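Local coordinates for protein leucine--tRNA ligase (Agrobacterium radiobacter, PDB 5AH5) that probably catalyses the ATP-dependent attachment of leucine to tRNA(Leu), releasing AMP and diphosphate, as a class I aminoacyl-tRNA synthetase, at residues R660-A665 against T689-E694. Residues are numbered along the deposited sequence; the frame is centred on the assembly and turned at random.
With nucleotides of chain D.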
loop_
_atom_site.group_PDB
_atom_site.type_symbol
_atom_site.label_atom_id
_atom_site.label_comp_id
_atom_site.label_asym_id
_atom_site.label_seq_id
_atom_site.Cartn_x
_atom_site.Cartn_y
_atom_site.Cartn_z
ATOM N N ARG B 660 -24.409 8.055 -29.525
ATOM C CA ARG B 660 -23.286 7.187 -29.610
ATOM C C ARG B 660 -22.086 7.603 -28.758
ATOM O O ARG B 660 -21.382 6.727 -28.223
ATOM C CB ARG B 660 -22.828 7.074 -31.049
ATOM C CG ARG B 660 -21.569 6.235 -31.177
ATOM C CD ARG B 660 -21.180 5.863 -32.594
ATOM N NE ARG B 660 -19.726 5.785 -32.622
ATOM C CZ ARG B 660 -18.922 6.811 -32.873
ATOM N NH1 ARG B 660 -19.420 8.010 -33.190
ATOM N NH2 ARG B 660 -17.601 6.633 -32.817
ATOM N N GLN B 661 -21.785 8.893 -28.769
ATOM C CA GLN B 661 -20.642 9.438 -28.050
ATOM C C GLN B 661 -20.823 9.262 -26.506
ATOM O O GLN B 661 -19.901 8.882 -25.812
ATOM C CB GLN B 661 -20.445 10.891 -28.443
ATOM C CG GLN B 661 -19.809 11.070 -29.821
ATOM C CD GLN B 661 -18.378 11.523 -29.683
ATOM O OE1 GLN B 661 -18.063 12.731 -29.765
ATOM N NE2 GLN B 661 -17.497 10.567 -29.370
ATOM N N LEU B 662 -22.040 9.458 -26.046
ATOM C CA LEU B 662 -22.418 9.218 -24.695
ATOM C C LEU B 662 -22.252 7.793 -24.282
ATOM O O LEU B 662 -21.741 7.553 -23.193
ATOM C CB LEU B 662 -23.818 9.745 -24.408
ATOM C CG LEU B 662 -23.617 11.194 -23.918
ATOM C CD1 LEU B 662 -23.582 12.204 -25.066
ATOM C CD2 LEU B 662 -24.609 11.575 -22.875
ATOM N N GLN B 663 -22.569 6.852 -25.172
ATOM C CA GLN B 663 -22.475 5.457 -24.836
ATOM C C GLN B 663 -21.049 5.053 -24.713
ATOM O O GLN B 663 -20.706 4.295 -23.786
ATOM C CB GLN B 663 -23.118 4.534 -25.886
ATOM C CG GLN B 663 -24.568 4.828 -26.195
ATOM C CD GLN B 663 -25.397 4.888 -24.979
ATOM O OE1 GLN B 663 -25.366 3.956 -24.204
ATOM N NE2 GLN B 663 -26.237 5.935 -24.841
ATOM N N LEU B 664 -20.218 5.500 -25.650
ATOM C CA LEU B 664 -18.796 5.318 -25.469
ATOM C C LEU B 664 -18.266 5.935 -24.133
ATOM O O LEU B 664 -17.300 5.457 -23.620
ATOM C CB LEU B 664 -17.983 5.919 -26.602
ATOM C CG LEU B 664 -18.326 5.426 -28.021
ATOM C CD1 LEU B 664 -17.371 6.108 -28.984
ATOM C CD2 LEU B 664 -18.301 3.889 -28.124
ATOM N N ALA B 665 -18.815 7.070 -23.728
ATOM C CA ALA B 665 -18.353 7.804 -22.576
ATOM C C ALA B 665 -18.752 7.001 -21.326
ATOM O O ALA B 665 -17.917 6.799 -20.440
ATOM C CB ALA B 665 -18.939 9.186 -22.543
ATOM N N THR B 689 -18.775 17.122 -22.871
ATOM C CA THR B 689 -19.162 18.469 -22.623
ATOM C C THR B 689 -18.907 19.314 -23.881
ATOM O O THR B 689 -19.725 20.109 -24.241
ATOM C CB THR B 689 -18.364 19.066 -21.421
ATOM O OG1 THR B 689 -18.472 18.172 -20.286
ATOM C CG2 THR B 689 -18.819 20.460 -21.116
ATOM N N ASN B 690 -17.759 19.160 -24.512
ATOM C CA ASN B 690 -17.472 19.924 -25.738
ATOM C C ASN B 690 -18.455 19.569 -26.834
ATOM O O ASN B 690 -18.949 20.461 -27.502
ATOM C CB ASN B 690 -16.055 19.727 -26.208
ATOM C CG ASN B 690 -15.040 20.200 -25.186
ATOM O OD1 ASN B 690 -15.290 21.132 -24.409
ATOM N ND2 ASN B 690 -13.877 19.573 -25.205
ATOM N N LEU B 691 -18.805 18.287 -26.908
ATOM C CA LEU B 691 -19.736 17.758 -27.884
ATOM C C LEU B 691 -21.039 18.441 -27.783
ATOM O O LEU B 691 -21.618 18.865 -28.819
ATOM C CB LEU B 691 -19.934 16.258 -27.717
ATOM C CG LEU B 691 -20.924 15.623 -28.700
ATOM C CD1 LEU B 691 -20.315 15.670 -30.105
ATOM C CD2 LEU B 691 -21.286 14.210 -28.274
ATOM N N LEU B 692 -21.510 18.602 -26.547
ATOM C CA LEU B 692 -22.809 19.209 -26.333
ATOM C C LEU B 692 -22.840 20.719 -26.569
ATOM O O LEU B 692 -23.893 21.282 -26.913
ATOM C CB LEU B 692 -23.337 18.867 -24.946
ATOM C CG LEU B 692 -23.622 17.390 -24.699
ATOM C CD1 LEU B 692 -24.192 17.217 -23.303
ATOM C CD2 LEU B 692 -24.577 16.829 -25.742
ATOM N N TYR B 693 -21.729 21.407 -26.328
ATOM C CA TYR B 693 -21.646 22.832 -26.681
ATOM C C TYR B 693 -21.783 23.020 -28.213
ATOM O O TYR B 693 -22.410 23.966 -28.672
ATOM C CB TYR B 693 -20.323 23.446 -26.201
ATOM C CG TYR B 693 -20.487 24.126 -24.858
ATOM C CD1 TYR B 693 -21.097 25.396 -24.751
ATOM C CD2 TYR B 693 -20.146 23.469 -23.699
ATOM C CE1 TYR B 693 -21.303 25.993 -23.508
ATOM C CE2 TYR B 693 -20.296 24.077 -22.466
ATOM C CZ TYR B 693 -20.870 25.320 -22.370
ATOM O OH TYR B 693 -21.038 25.848 -21.114
ATOM N N GLU B 694 -21.156 22.110 -28.938
ATOM C CA GLU B 694 -20.920 22.199 -30.379
ATOM C C GLU B 694 -22.160 21.722 -31.141
ATOM O O GLU B 694 -22.507 22.334 -32.125
ATOM C CB GLU B 694 -19.688 21.331 -30.798
ATOM C CG GLU B 694 -19.616 20.958 -32.287
ATOM C CD GLU B 694 -18.439 20.034 -32.657
ATOM O OE1 GLU B 694 -18.364 18.840 -32.231
ATOM O OE2 GLU B 694 -17.572 20.499 -33.417
ATOM P P A D 25 -10.576 19.731 -23.564
ATOM O OP1 A D 25 -11.875 20.351 -23.400
ATOM O OP2 A D 25 -9.637 20.073 -24.623
ATOM O "O5'" A D 25 -9.766 19.876 -22.189
ATOM C "C5'" A D 25 -9.011 21.016 -21.915
ATOM C "C4'" A D 25 -8.072 20.751 -20.774
ATOM O "O4'" A D 25 -7.238 19.619 -21.109
ATOM C "C3'" A D 25 -7.110 21.911 -20.563
ATOM O "O3'" A D 25 -7.667 22.870 -19.701
ATOM C "C2'" A D 25 -5.866 21.239 -20.037
ATOM O "O2'" A D 25 -5.832 21.051 -18.663
ATOM C "C1'" A D 25 -5.895 19.901 -20.777
ATOM N N9 A D 25 -5.097 19.895 -21.995
ATOM C C8 A D 25 -5.508 19.780 -23.304
ATOM N N7 A D 25 -4.518 19.747 -24.162
ATOM C C5 A D 25 -3.385 19.888 -23.373
ATOM C C6 A D 25 -2.015 19.933 -23.682
ATOM N N6 A D 25 -1.538 19.843 -24.919
ATOM N N1 A D 25 -1.137 20.036 -22.652
ATOM C C2 A D 25 -1.620 20.115 -21.407
ATOM N N3 A D 25 -2.884 20.093 -20.994
ATOM C C4 A D 25 -3.725 19.936 -22.033
#
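Leu691 sets its two methyls against the side chain of Gln661, and that pair carries most of the contact between segments 660-665 and 689-694. Leu691 CD2 presses on Gln661 CB at 3.4 Å and lies 3.8 Å from Gln661 CG, while Leu691 CD1 comes within 3.7 Å of Gln661 OE1. With CG anti to the backbone N (chi1 179°), the leucine reaches across to the other helix; the glutamine chain bends at chi2 (-107°), and the amide is turned so that OE1 comes beside the methyls. Leu662 CD1 extends the apolar patch more loosely, 4.4 Å from Leu691 CD2. No hydrogen bond joins the two segments, whose closest CA atoms, those of Gln661 and Leu691, are 8.4 Å apart. Farther out, helix 701-715 packs on both helices, Leu710 against Leu662 and Leu708 against Leu692, as befits the helical anticodon-binding domain of class I synthetases. Beside Leu691 in sequence, Asn690 turns to the tRNA: its ND2 donates a straight hydrogen bond (2.8 Å, 179°) to OP1 of A25 of chain D, and Arg625 NH2 holds its OD1, fixing the amide orientation. The chemistry thus divides helix 678-695 between apolar packing on its neighbour and a bond to a backbone phosphate, which by itself would not be expected to read the base.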